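Local coordinates for Swi5-dependent recombination DNA repair protein 1 (Schizosaccharomyces pombe, PDB 3VIQ), which partners Swi5 in a recombination activator that stimulates Rad51-mediated strand exchange, serving DNA repair and meiotic chromosome segregation, and is seen here as its C-terminal domain, at the interface of chains A and B. Sequence-based numbering; all coordinates share one arbitrary frame. Chains: chain A, Swi5-dependent recombination DNA repair protein 1; chain B, Mating-type switching protein swi5.

The interface of chains A and B. Residues chain A 37, 41, 44-45, 48; chain B 46-47, 50.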
ATOM      1  N   GLU A  37     -16.687  -0.012   4.409  1.00 51.19           N
ATOM      2  CA  GLU A  37     -15.950   1.244   4.561  1.00 52.49           C
ATOM      3  C   GLU A  37     -15.150   1.706   3.324  1.00 50.13           C
ATOM      4  O   GLU A  37     -14.397   2.667   3.401  1.00 50.35           O
ATOM      5  CB  GLU A  37     -15.041   1.155   5.788  1.00 53.11           C
ATOM      6  CG  GLU A  37     -13.860   0.202   5.625  1.00 56.00           C
ATOM      7  CD  GLU A  37     -13.065   0.003   6.918  1.00 56.11           C
ATOM      8  OE1 GLU A  37     -11.878  -0.418   6.854  1.00 57.46           O
ATOM      9  OE2 GLU A  37     -13.641   0.255   7.990  1.00 58.34           O
ATOM     10  N   LEU A  41     -13.161   5.223   2.933  1.00 42.71           N
ATOM     11  CA  LEU A  41     -11.728   5.221   2.712  1.00 42.30           C
ATOM     12  C   LEU A  41     -11.357   6.077   1.504  1.00 42.93           C
ATOM     13  O   LEU A  41     -10.454   6.881   1.599  1.00 43.32           O
ATOM     14  CB  LEU A  41     -11.201   3.787   2.592  1.00 41.56           C
ATOM     15  CG  LEU A  41     -11.142   2.962   3.906  1.00 40.85           C
ATOM     16  CD1 LEU A  41     -10.771   1.506   3.593  1.00 39.60           C
ATOM     17  CD2 LEU A  41     -10.249   3.532   4.929  1.00 38.99           C
ATOM     18  N   LEU A  44     -11.904   9.726   2.515  1.00 42.94           N
ATOM     19  CA  LEU A  44     -10.856  10.123   3.443  1.00 43.12           C
ATOM     20  C   LEU A  44      -9.502  10.299   2.734  1.00 44.66           C
ATOM     21  O   LEU A  44      -8.725  11.215   3.094  1.00 44.49           O
ATOM     22  CB  LEU A  44     -10.730   9.112   4.573  1.00 42.66           C
ATOM     23  CG  LEU A  44     -11.819   9.189   5.655  1.00 43.61           C
ATOM     24  CD1 LEU A  44     -11.929   7.885   6.451  1.00 42.80           C
ATOM     25  CD2 LEU A  44     -11.556  10.376   6.585  1.00 44.09           C
ATOM     26  N   ILE A  45      -9.216   9.428   1.747  1.00 43.87           N
ATOM     27  CA  ILE A  45      -7.970   9.519   0.989  1.00 44.03           C
ATOM     28  C   ILE A  45      -7.862  10.865   0.256  1.00 45.76           C
ATOM     29  O   ILE A  45      -6.775  11.471   0.233  1.00 44.76           O
ATOM     30  CB  ILE A  45      -7.819   8.326  -0.006  1.00 43.49           C
ATOM     31  CG1 ILE A  45      -7.388   7.063   0.760  1.00 42.99           C
ATOM     32  CG2 ILE A  45      -6.830   8.640  -1.128  1.00 43.41           C
ATOM     33  CD1 ILE A  45      -7.630   5.760  -0.052  1.00 43.25           C
ATOM     34  N   TRP A  48      -7.253  13.745   3.008  1.00 45.78           N
ATOM     35  CA  TRP A  48      -5.843  13.745   3.471  1.00 46.34           C
ATOM     36  C   TRP A  48      -4.849  14.048   2.338  1.00 47.52           C
ATOM     37  O   TRP A  48      -3.855  14.764   2.539  1.00 48.47           O
ATOM     38  CB  TRP A  48      -5.465  12.432   4.162  1.00 44.89           C
ATOM     39  CG  TRP A  48      -6.147  12.260   5.476  1.00 43.45           C
ATOM     40  CD1 TRP A  48      -7.130  11.361   5.769  1.00 43.99           C
ATOM     41  CD2 TRP A  48      -5.919  13.000   6.674  1.00 43.27           C
ATOM     42  NE1 TRP A  48      -7.529  11.502   7.079  1.00 43.19           N
ATOM     43  CE2 TRP A  48      -6.804  12.501   7.654  1.00 42.83           C
ATOM     44  CE3 TRP A  48      -5.053  14.045   7.026  1.00 43.90           C
ATOM     45  CZ2 TRP A  48      -6.840  12.996   8.957  1.00 43.19           C
ATOM     46  CZ3 TRP A  48      -5.103  14.546   8.329  1.00 43.47           C
ATOM     47  CH2 TRP A  48      -5.987  14.018   9.272  1.00 43.68           C
TER
ATOM     48  N   LEU B  46      -7.113   0.208  -0.555  1.00 45.96           N
ATOM     49  CA  LEU B  46      -7.658   1.417   0.075  1.00 45.86           C
ATOM     50  C   LEU B  46      -7.136   1.675   1.508  1.00 45.37           C
ATOM     51  O   LEU B  46      -6.713   2.812   1.818  1.00 45.37           O
ATOM     52  CB  LEU B  46      -9.172   1.408   0.024  1.00 42.00           C
ATOM     53  CG  LEU B  46      -9.705   1.562  -1.405  1.00 44.16           C
ATOM     54  CD1 LEU B  46     -11.228   1.338  -1.433  1.00 39.13           C
ATOM     55  CD2 LEU B  46      -9.333   2.929  -2.018  1.00 41.28           C
ATOM     56  N   LEU B  47      -7.094   0.645   2.356  1.00 44.20           N
ATOM     57  CA  LEU B  47      -6.617   0.827   3.738  1.00 42.71           C
ATOM     58  C   LEU B  47      -5.137   1.221   3.734  1.00 49.19           C
ATOM     59  O   LEU B  47      -4.703   2.071   4.540  1.00 52.15           O
ATOM     60  CB  LEU B  47      -6.827  -0.449   4.559  1.00 43.37           C
ATOM     61  CG  LEU B  47      -6.660  -0.370   6.084  1.00 43.06           C
ATOM     62  CD1 LEU B  47      -7.710   0.602   6.668  1.00 42.76           C
ATOM     63  CD2 LEU B  47      -6.803  -1.759   6.787  1.00 38.31           C
ATOM     64  N   TYR B  50      -4.909   4.846   2.532  1.00 42.47           N
ATOM     65  CA  TYR B  50      -5.427   5.757   3.557  1.00 43.49           C
ATOM     66  C   TYR B  50      -4.455   5.931   4.726  1.00 45.70           C
ATOM     67  O   TYR B  50      -4.162   7.065   5.149  1.00 42.86           O
ATOM     68  CB  TYR B  50      -6.753   5.247   4.084  1.00 42.94           C
ATOM     69  CG  TYR B  50      -7.153   5.832   5.396  1.00 42.28           C
ATOM     70  CD1 TYR B  50      -7.518   7.149   5.480  1.00 42.21           C
ATOM     71  CD2 TYR B  50      -7.155   5.071   6.578  1.00 44.70           C
ATOM     72  CE1 TYR B  50      -7.904   7.718   6.676  1.00 43.80           C
ATOM     73  CE2 TYR B  50      -7.545   5.649   7.811  1.00 40.46           C
ATOM     74  CZ  TYR B  50      -7.937   6.974   7.825  1.00 43.62           C
ATOM     75  OH  TYR B  50      -8.333   7.627   8.957  1.00 43.97           O
TER
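B:Tyr50 lies against A:Leu41, A:Leu44 and A:Ile45, and with 66 Å² hidden by chain A it is the most deeply covered residue of this apolar helix-helix patch. One face of its phenol ring receives both leucines. Methyl CD2 of A:Leu41 sits over the CG-CD2 side, 3.8 Å from B:Tyr50 CD2, while on the opposite margin A:Leu44 sets its CB off the rim, 3.8 Å from B:Tyr50 CE1, and leans methyl CD1 over the same face. The root of the tyrosine is packed too: A:Ile45 CG1 reaches B:Tyr50 CA at 3.7 Å. With CG anti to the backbone N (chi1 162°), the ring is directed toward chain A, along the row formed by A:Leu41 and A:Leu44. The other branch of A:Leu41, CD1, meets CB of B:Leu46 at 3.9 Å, so its isobutyl fork spans two consecutive turns of the Swi5 helix. Methyl CD1 of A:Ile45 meets B:Leu46 CD2 at 3.8 Å, the two side chains crossing at about a right angle.

Packing thins at both ends. The indole of A:Trp48 approaches the tyrosine edge to edge, its plane turned roughly 58° away, and chain B hides 6 Å² of A:Trp48. Chain B hides 8 Å² of A:Glu37, whose carboxylate OE1 is 4.3 Å from B:Leu47 CD1, a peripheral approach.

The patch joins helix 38-68 of Sfr1 to helix 36-67 of Swi5, which run in the same direction; A:Glu37 lies in the short link following helix 3-35, placing this packing just beyond the bend in Sfr1.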